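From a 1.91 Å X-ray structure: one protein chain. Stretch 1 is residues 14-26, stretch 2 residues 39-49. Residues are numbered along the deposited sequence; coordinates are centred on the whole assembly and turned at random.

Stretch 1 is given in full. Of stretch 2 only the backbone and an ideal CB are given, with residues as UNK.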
ATOM      1  N   LEU A  14     -10.141  20.284 -15.450  1.00 22.18           N
ATOM      2  CA  LEU A  14     -11.483  20.870 -15.221  1.00 23.92           C
ATOM      3  C   LEU A  14     -12.062  20.709 -13.796  1.00 24.49           C
ATOM      4  O   LEU A  14     -12.950  21.505 -13.347  1.00 25.26           O
ATOM      5  CB  LEU A  14     -12.469  20.346 -16.243  1.00 24.83           C
ATOM      6  CG  LEU A  14     -12.439  21.081 -17.589  1.00 25.96           C
ATOM      7  CD1 LEU A  14     -11.175  20.791 -18.450  1.00 26.81           C
ATOM      8  CD2 LEU A  14     -13.695  20.739 -18.383  1.00 29.40           C
ATOM      9  N   HIS A  15     -11.569  19.701 -13.101  1.00 21.79           N
ATOM     10  CA  HIS A  15     -12.023  19.363 -11.784  1.00 21.93           C
ATOM     11  C   HIS A  15     -10.813  19.035 -10.898  1.00 21.78           C
ATOM     12  O   HIS A  15      -9.907  18.309 -11.339  1.00 22.02           O
ATOM     13  CB  HIS A  15     -12.916  18.138 -11.867  1.00 22.04           C
ATOM     14  CG  HIS A  15     -13.303  17.572 -10.533  1.00 24.20           C
ATOM     15  ND1 HIS A  15     -14.317  18.106  -9.762  1.00 26.73           N
ATOM     16  CD2 HIS A  15     -12.823  16.514  -9.840  1.00 25.11           C
ATOM     17  CE1 HIS A  15     -14.435  17.404  -8.650  1.00 25.60           C
ATOM     18  NE2 HIS A  15     -13.536  16.437  -8.673  1.00 26.20           N
ATOM     19  N   PHE A  16     -10.862  19.480  -9.649  1.00 21.34           N
ATOM     20  CA  PHE A  16      -9.772  19.296  -8.691  1.00 22.30           C
ATOM     21  C   PHE A  16     -10.189  18.616  -7.405  1.00 23.24           C
ATOM     22  O   PHE A  16     -11.258  18.899  -6.866  1.00 21.22           O
ATOM     23  CB  PHE A  16      -9.122  20.654  -8.367  1.00 22.50           C
ATOM     24  CG  PHE A  16      -8.378  21.185  -9.520  1.00 24.40           C
ATOM     25  CD1 PHE A  16      -9.041  21.924 -10.482  1.00 23.36           C
ATOM     26  CD2 PHE A  16      -7.030  20.870  -9.701  1.00 23.94           C
ATOM     27  CE1 PHE A  16      -8.364  22.397 -11.612  1.00 26.73           C
ATOM     28  CE2 PHE A  16      -6.347  21.336 -10.823  1.00 24.36           C
ATOM     29  CZ  PHE A  16      -7.021  22.077 -11.779  1.00 24.44           C
ATOM     30  N   GLN A  17      -9.303  17.783  -6.886  1.00 23.53           N
ATOM     31  CA  GLN A  17      -9.601  17.144  -5.616  1.00 24.80           C
ATOM     32  C   GLN A  17      -8.374  17.050  -4.771  1.00 23.48           C
ATOM     33  O   GLN A  17      -7.385  16.457  -5.196  1.00 23.01           O
ATOM     34  CB  GLN A  17     -10.133  15.736  -5.815  1.00 24.04           C
ATOM     35  CG  GLN A  17     -10.569  15.106  -4.493  1.00 31.39           C
ATOM     36  CD  GLN A  17     -10.715  13.621  -4.590  1.00 37.31           C
ATOM     37  OE1 GLN A  17     -10.984  13.098  -5.659  1.00 37.85           O
ATOM     38  NE2 GLN A  17     -10.582  12.930  -3.461  1.00 40.17           N
ATOM     39  N   PRO A  18      -8.478  17.551  -3.550  1.00 23.54           N
ATOM     40  CA  PRO A  18      -7.387  17.385  -2.632  1.00 23.05           C
ATOM     41  C   PRO A  18      -7.323  15.921  -2.186  1.00 21.81           C
ATOM     42  O   PRO A  18      -8.358  15.231  -2.069  1.00 20.73           O
ATOM     43  CB  PRO A  18      -7.780  18.331  -1.485  1.00 24.05           C
ATOM     44  CG  PRO A  18      -9.252  18.321  -1.513  1.00 26.54           C
ATOM     45  CD  PRO A  18      -9.613  18.270  -2.935  1.00 24.61           C
ATOM     46  N   ILE A  19      -6.108  15.430  -1.962  1.00 20.57           N
ATOM     47  CA  ILE A  19      -5.873  14.097  -1.400  1.00 20.04           C
ATOM     48  C   ILE A  19      -4.807  14.273  -0.349  1.00 20.97           C
ATOM     49  O   ILE A  19      -3.762  14.766  -0.654  1.00 20.15           O
ATOM     50  CB  ILE A  19      -5.373  13.086  -2.450  1.00 20.62           C
ATOM     51  CG1 ILE A  19      -6.448  12.899  -3.564  1.00 21.21           C
ATOM     52  CG2 ILE A  19      -5.028  11.754  -1.800  1.00 21.86           C
ATOM     53  CD1 ILE A  19      -6.185  11.779  -4.555  1.00 19.34           C
ATOM     54  N   SER A  20      -5.094  13.894   0.891  1.00 20.13           N
ATOM     55  CA  SER A  20      -4.075  13.992   1.913  1.00 20.37           C
ATOM     56  C   SER A  20      -3.014  12.914   1.708  1.00 19.06           C
ATOM     57  O   SER A  20      -3.319  11.765   1.354  1.00 18.30           O
ATOM     58  CB  SER A  20      -4.700  13.910   3.309  1.00 21.38           C
ATOM     59  OG  SER A  20      -5.508  12.752   3.453  1.00 22.96           O
ATOM     60  N   THR A  21      -1.760  13.294   1.953  1.00 17.50           N
ATOM     61  CA  THR A  21      -0.665  12.332   1.901  1.00 16.67           C
ATOM     62  C   THR A  21      -0.578  11.518   3.223  1.00 16.26           C
ATOM     63  O   THR A  21      -1.040  11.975   4.299  1.00 16.19           O
ATOM     64  CB  THR A  21       0.672  12.989   1.577  1.00 16.71           C
ATOM     65  OG1 THR A  21       0.816  14.106   2.466  1.00 17.48           O
ATOM     66  CG2 THR A  21       0.677  13.456   0.082  1.00 16.62           C
ATOM     67  N   ARG A  22      -0.021  10.297   3.116  1.00 14.80           N
ATOM     68  CA  ARG A  22       0.065   9.391   4.236  1.00 13.65           C
ATOM     69  C   ARG A  22       1.521   9.091   4.470  1.00 14.81           C
ATOM     70  O   ARG A  22       2.355   9.281   3.566  1.00 14.58           O
ATOM     71  CB  ARG A  22      -0.690   8.076   3.997  1.00 14.58           C
ATOM     72  CG  ARG A  22      -2.258   8.255   3.870  1.00 14.35           C
ATOM     73  CD  ARG A  22      -2.892   6.940   3.392  1.00 12.72           C
ATOM     74  NE  ARG A  22      -4.294   7.209   3.119  1.00 16.87           N
ATOM     75  CZ  ARG A  22      -5.181   6.290   2.775  1.00 15.39           C
ATOM     76  NH1 ARG A  22      -4.801   5.015   2.711  1.00 14.98           N
ATOM     77  NH2 ARG A  22      -6.445   6.649   2.497  1.00 13.25           N
ATOM     78  N   TRP A  23       1.825   8.656   5.678  1.00 13.62           N
ATOM     79  CA  TRP A  23       3.239   8.451   6.139  1.00 15.47           C
ATOM     80  C   TRP A  23       3.997   7.621   5.116  1.00 16.16           C
ATOM     81  O   TRP A  23       5.091   8.020   4.629  1.00 14.69           O
ATOM     82  CB  TRP A  23       3.277   7.734   7.480  1.00 15.27           C
ATOM     83  CG  TRP A  23       4.660   7.253   7.771  1.00 16.41           C
ATOM     84  CD1 TRP A  23       5.182   5.987   7.566  1.00 19.19           C
ATOM     85  CD2 TRP A  23       5.739   8.059   8.299  1.00 17.47           C
ATOM     86  NE1 TRP A  23       6.533   5.975   7.938  1.00 21.85           N
ATOM     87  CE2 TRP A  23       6.899   7.232   8.365  1.00 16.98           C
ATOM     88  CE3 TRP A  23       5.838   9.416   8.681  1.00 16.70           C
ATOM     89  CZ2 TRP A  23       8.099   7.676   8.910  1.00 17.12           C
ATOM     90  CZ3 TRP A  23       7.074   9.887   9.201  1.00 15.91           C
ATOM     91  CH2 TRP A  23       8.186   9.004   9.289  1.00 16.35           C
ATOM     92  N   HIS A  24       3.391   6.485   4.752  1.00 15.94           N
ATOM     93  CA  HIS A  24       4.128   5.509   3.951  1.00 17.57           C
ATOM     94  C   HIS A  24       4.039   5.854   2.461  1.00 18.23           C
ATOM     95  O   HIS A  24       4.436   5.037   1.617  1.00 19.07           O
ATOM     96  CB  HIS A  24       3.647   4.059   4.238  1.00 17.47           C
ATOM     97  CG  HIS A  24       4.638   2.981   3.864  1.00 19.84           C
ATOM     98  ND1 HIS A  24       4.399   1.645   4.103  1.00 20.51           N
ATOM     99  CD2 HIS A  24       5.898   3.053   3.348  1.00 21.16           C
ATOM    100  CE1 HIS A  24       5.448   0.936   3.722  1.00 22.41           C
ATOM    101  NE2 HIS A  24       6.367   1.763   3.253  1.00 20.59           N
ATOM    102  N   ASP A  25       3.418   6.995   2.108  1.00 16.14           N
ATOM    103  CA  ASP A  25       3.529   7.460   0.710  1.00 16.15           C
ATOM    104  C   ASP A  25       5.007   7.621   0.374  1.00 16.02           C
ATOM    105  O   ASP A  25       5.401   7.316  -0.759  1.00 16.77           O
ATOM    106  CB  ASP A  25       2.822   8.782   0.450  1.00 16.12           C
ATOM    107  CG  ASP A  25       1.279   8.648   0.444  1.00 16.32           C
ATOM    108  OD1 ASP A  25       0.777   7.491   0.373  1.00 16.54           O
ATOM    109  OD2 ASP A  25       0.620   9.710   0.505  1.00 17.17           O
ATOM    110  N   ASN A  26       5.798   8.088   1.346  1.00 15.49           N
ATOM    111  CA  ASN A  26       7.240   8.288   1.073  1.00 15.28           C
ATOM    112  C   ASN A  26       7.917   6.926   1.009  1.00 15.64           C
ATOM    113  O   ASN A  26       7.625   6.030   1.788  1.00 15.71           O
ATOM    114  CB  ASN A  26       7.911   9.165   2.163  1.00 15.09           C
ATOM    115  CG  ASN A  26       7.433  10.607   2.124  1.00 16.37           C
ATOM    116  OD1 ASN A  26       6.927  11.048   1.112  1.00 17.94           O
ATOM    117  ND2 ASN A  26       7.581  11.320   3.223  1.00 13.15           N
ATOM    118  N   UNK A  39      -2.450   5.381  -7.571  1.00 14.62           N
ATOM    119  CA  UNK A  39      -3.470   5.348  -6.519  1.00 15.90           C
ATOM    120  C   UNK A  39      -4.207   6.689  -6.384  1.00 16.74           C
ATOM    121  O   UNK A  39      -5.438   6.695  -6.229  1.00 16.31           O
ATOM    122  CB  UNK A  39      -2.826   4.975  -5.182  1.00 15.90           C
ATOM    123  N   UNK A  40      -3.477   7.803  -6.495  1.00 15.83           N
ATOM    124  CA  UNK A  40      -4.127   9.142  -6.601  1.00 17.22           C
ATOM    125  C   UNK A  40      -5.024   9.228  -7.867  1.00 17.25           C
ATOM    126  O   UNK A  40      -6.128   9.771  -7.780  1.00 17.72           O
ATOM    127  CB  UNK A  40      -3.065  10.243  -6.643  1.00 17.22           C
ATOM    128  N   UNK A  41      -4.558   8.729  -9.021  1.00 18.00           N
ATOM    129  CA  UNK A  41      -5.386   8.786 -10.264  1.00 17.98           C
ATOM    130  C   UNK A  41      -6.731   7.994 -10.027  1.00 18.90           C
ATOM    131  O   UNK A  41      -7.829   8.456 -10.360  1.00 18.36           O
ATOM    132  CB  UNK A  41      -4.614   8.197 -11.447  1.00 17.98           C
ATOM    133  N   UNK A  42      -6.612   6.797  -9.476  1.00 19.78           N
ATOM    134  CA  UNK A  42      -7.740   5.903  -9.214  1.00 20.01           C
ATOM    135  C   UNK A  42      -8.734   6.529  -8.261  1.00 20.02           C
ATOM    136  O   UNK A  42      -9.987   6.409  -8.443  1.00 19.33           O
ATOM    137  CB  UNK A  42      -7.247   4.571  -8.646  1.00 20.01           C
ATOM    138  N   UNK A  43      -8.182   7.144  -7.213  1.00 18.98           N
ATOM    139  CA  UNK A  43      -8.968   7.855  -6.214  1.00 18.58           C
ATOM    140  C   UNK A  43      -9.711   9.047  -6.771  1.00 18.42           C
ATOM    141  O   UNK A  43     -10.901   9.176  -6.543  1.00 19.32           O
ATOM    142  CB  UNK A  43      -8.060   8.316  -5.072  1.00 18.58           C
ATOM    143  N   UNK A  44      -9.003   9.912  -7.491  1.00 17.21           N
ATOM    144  CA  UNK A  44      -9.574  11.145  -8.039  1.00 15.94           C
ATOM    145  C   UNK A  44     -10.728  10.785  -8.985  1.00 16.37           C
ATOM    146  O   UNK A  44     -11.808  11.413  -8.937  1.00 16.42           O
ATOM    147  CB  UNK A  44      -8.508  11.965  -8.769  1.00 15.94           C
ATOM    148  N   UNK A  45     -10.485   9.819  -9.860  1.00 15.78           N
ATOM    149  CA  UNK A  45     -11.501   9.441 -10.871  1.00 17.12           C
ATOM    150  C   UNK A  45     -12.710   8.805 -10.181  1.00 17.79           C
ATOM    151  O   UNK A  45     -13.851   9.201 -10.391  1.00 17.56           O
ATOM    152  CB  UNK A  45     -10.913   8.475 -11.901  1.00 17.12           C
ATOM    153  N   UNK A  46     -12.466   7.828  -9.323  1.00 17.44           N
ATOM    154  CA  UNK A  46     -13.651   7.142  -8.722  1.00 18.19           C
ATOM    155  C   UNK A  46     -14.459   7.957  -7.723  1.00 17.83           C
ATOM    156  O   UNK A  46     -15.692   7.806  -7.616  1.00 17.31           O
ATOM    157  CB  UNK A  46     -13.189   5.867  -8.014  1.00 18.19           C
ATOM    158  N   UNK A  47     -13.770   8.844  -7.014  1.00 18.05           N
ATOM    159  CA  UNK A  47     -14.441   9.814  -6.139  1.00 18.37           C
ATOM    160  C   UNK A  47     -15.491  10.617  -6.934  1.00 19.23           C
ATOM    161  O   UNK A  47     -16.673  10.677  -6.544  1.00 18.21           O
ATOM    162  CB  UNK A  47     -13.417  10.757  -5.505  1.00 18.37           C
ATOM    163  N   UNK A  48     -15.052  11.165  -8.066  1.00 18.69           N
ATOM    164  CA  UNK A  48     -15.923  11.860  -9.004  1.00 19.88           C
ATOM    165  C   UNK A  48     -17.110  11.000  -9.527  1.00 18.82           C
ATOM    166  O   UNK A  48     -18.271  11.434  -9.422  1.00 19.83           O
ATOM    167  CB  UNK A  48     -15.082  12.343 -10.188  1.00 19.88           C
ATOM    168  N   UNK A  49     -16.831   9.799 -10.040  1.00 18.61           N
ATOM    169  CA  UNK A  49     -17.863   8.915 -10.639  1.00 18.51           C
ATOM    170  C   UNK A  49     -18.943   8.563  -9.638  1.00 19.10           C
ATOM    171  O   UNK A  49     -20.160   8.555  -9.979  1.00 19.04           O
ATOM    172  CB  UNK A  49     -17.229   7.629 -11.174  1.00 18.51           C
TER

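Backbone angles from 39 to 49 are helical throughout, with phi between -55° and -71° and psi between -31° and -52°, and the positions that meet the strand recur every three or four residues, at 40, 43, 44, 47 and 48. The axes approach to 9.3 Å with 120° between their directions, and the strand carries His15, Gln17 and Ile19 on the near side.

Position 39 points toward stretch 1, yet no atom of it lies within 5.5 Å of the ideal CB; many side chains would fit. It is Ala39.

At position 40 the ideal CB is directed sideways, 4.1 Å from Ile19 CD1, with Thr21 and Asp25 further along. A long apolar or aromatic side chain could reach them. Phe40, with chi1 m, does so: its CE1 lies 3.8 Å from Ile19 CG2, and its CZ meets Asp25 OD2 at 3.9 Å, the oxygen lying at the ring edge, near its plane. That same OD2 accepts a hydrogen bond from Arg22 N.

Positions 41 and 42 find nothing of stretch 1 within 5.5 Å of the ideal CB, so it sets no preference; they are Phe41 and Asp42.

Position 43 points toward stretch 1, with its ideal CB 4.0 Å from Ile19 CD1. Small or branched residues such as Ala, Val or Thr would suit. Thr43 places CG2 3.9 Å from Ile19 CD1, while its OG1 donates to Ala39 O at 2.8 Å, one turn back.

Position 44 is where the backbones come close: its CA is 6.5 Å from the CA of Gln17, and Gln17 OE1 lies 3.4 Å from the position's own CA. A small residue fits easily. Ala44 fills it, and water 1 links its O (2.7 Å) to Gln17 OE1 (2.5 Å).

Positions 45 and 46 point away, so stretch 1 sets no preference there; they are Val45 and Asn46, the latter's ND2 donating to Asp42 O at 2.8 Å.

Position 47 points toward stretch 1, its ideal CB only 3.4 Å from Gln17 OE1. A small residue, perhaps with a hydroxyl, is reasonable. Thr47 has no direct hydrogen bond to Gln17; its OG1 donates to Thr43 O (2.6 Å) and accepts from water 2 (2.8 Å), which in turn accepts a weak bond from Gln17 NE2 (3.2 Å).

Position 48 points toward His15, whose NE2 is 4.6 Å from the ideal CB. Aromatic or long apolar side chains could use the imidazole face. Tyr48, chi1 t, turns its edge to that face, with centroids 5.0 Å apart, planes at 62°, and CD1 3.8 Å from His15 NE2.

Position 49 is out of reach, and is Leu49.

Stretch 2, residues 39-49: AFFDTAVNTYL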
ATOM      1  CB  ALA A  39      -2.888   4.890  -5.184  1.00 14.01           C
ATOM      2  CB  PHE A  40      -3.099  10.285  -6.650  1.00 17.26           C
ATOM      3  CG  PHE A  40      -2.213  10.367  -5.431  1.00 17.26           C
ATOM      4  CD1 PHE A  40      -2.696   9.996  -4.172  1.00 21.56           C
ATOM      5  CD2 PHE A  40      -0.936  10.891  -5.523  1.00 21.16           C
ATOM      6  CE1 PHE A  40      -1.880  10.122  -3.031  1.00 21.36           C
ATOM      7  CE2 PHE A  40      -0.091  10.991  -4.350  1.00 20.78           C
ATOM      8  CZ  PHE A  40      -0.578  10.618  -3.146  1.00 23.19           C
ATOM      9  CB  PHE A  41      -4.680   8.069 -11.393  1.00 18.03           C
ATOM     10  CG  PHE A  41      -3.456   8.782 -11.984  1.00 18.80           C
ATOM     11  CD1 PHE A  41      -2.972   9.988 -11.487  1.00 19.64           C
ATOM     12  CD2 PHE A  41      -2.836   8.223 -13.109  1.00 24.27           C
ATOM     13  CE1 PHE A  41      -1.849  10.616 -12.080  1.00 24.30           C
ATOM     14  CE2 PHE A  41      -1.730   8.849 -13.720  1.00 24.89           C
ATOM     15  CZ  PHE A  41      -1.230  10.039 -13.200  1.00 22.30           C
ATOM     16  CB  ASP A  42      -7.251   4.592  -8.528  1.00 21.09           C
ATOM     17  CG  ASP A  42      -6.934   3.496  -9.504  1.00 28.24           C
ATOM     18  OD1 ASP A  42      -6.653   3.824 -10.685  1.00 38.82           O
ATOM     19  OD2 ASP A  42      -6.987   2.314  -9.095  1.00 30.71           O
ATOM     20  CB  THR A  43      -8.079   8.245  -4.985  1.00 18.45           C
ATOM     21  OG1 THR A  43      -7.576   7.020  -4.474  1.00 13.52           O
ATOM     22  CG2 THR A  43      -8.899   8.999  -3.906  1.00 18.20           C
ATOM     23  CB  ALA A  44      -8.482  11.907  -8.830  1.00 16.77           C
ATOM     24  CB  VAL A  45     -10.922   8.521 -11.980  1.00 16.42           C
ATOM     25  CG1 VAL A  45     -12.056   7.893 -12.839  1.00 16.88           C
ATOM     26  CG2 VAL A  45     -10.012   9.292 -12.917  1.00 18.85           C
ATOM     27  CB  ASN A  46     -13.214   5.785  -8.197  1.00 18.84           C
ATOM     28  CG  ASN A  46     -12.971   4.830  -9.310  1.00 19.48           C
ATOM     29  OD1 ASN A  46     -13.921   4.392  -9.971  1.00 23.26           O
ATOM     30  ND2 ASN A  46     -11.718   4.456  -9.517  1.00 21.37           N
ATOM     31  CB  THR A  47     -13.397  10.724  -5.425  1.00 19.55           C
ATOM     32  OG1 THR A  47     -12.507   9.897  -4.650  1.00 19.38           O
ATOM     33  CG2 THR A  47     -14.092  11.752  -4.489  1.00 21.33           C
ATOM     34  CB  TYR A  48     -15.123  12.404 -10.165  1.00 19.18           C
ATOM     35  CG  TYR A  48     -15.961  13.277 -11.059  1.00 20.65           C
ATOM     36  CD1 TYR A  48     -16.199  14.619 -10.736  1.00 20.41           C
ATOM     37  CD2 TYR A  48     -16.510  12.750 -12.237  1.00 20.91           C
ATOM     38  CE1 TYR A  48     -16.989  15.420 -11.570  1.00 20.30           C
ATOM     39  CE2 TYR A  48     -17.293  13.515 -13.065  1.00 22.91           C
ATOM     40  CZ  TYR A  48     -17.526  14.854 -12.738  1.00 21.76           C
ATOM     41  OH  TYR A  48     -18.331  15.572 -13.614  1.00 18.96           O
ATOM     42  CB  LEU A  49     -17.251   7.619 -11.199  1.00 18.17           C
ATOM     43  CG  LEU A  49     -16.181   7.598 -12.302  1.00 19.53           C
ATOM     44  CD1 LEU A  49     -15.700   6.189 -12.586  1.00 20.36           C
ATOM     45  CD2 LEU A  49     -16.639   8.261 -13.552  1.00 23.41           C
TER
HETATM   46  O   HOH W   1     -11.458  13.880  -8.033  1.00 31.42           O
HETATM   47  O   HOH W   2     -11.836  10.385  -1.924  1.00 31.05           O
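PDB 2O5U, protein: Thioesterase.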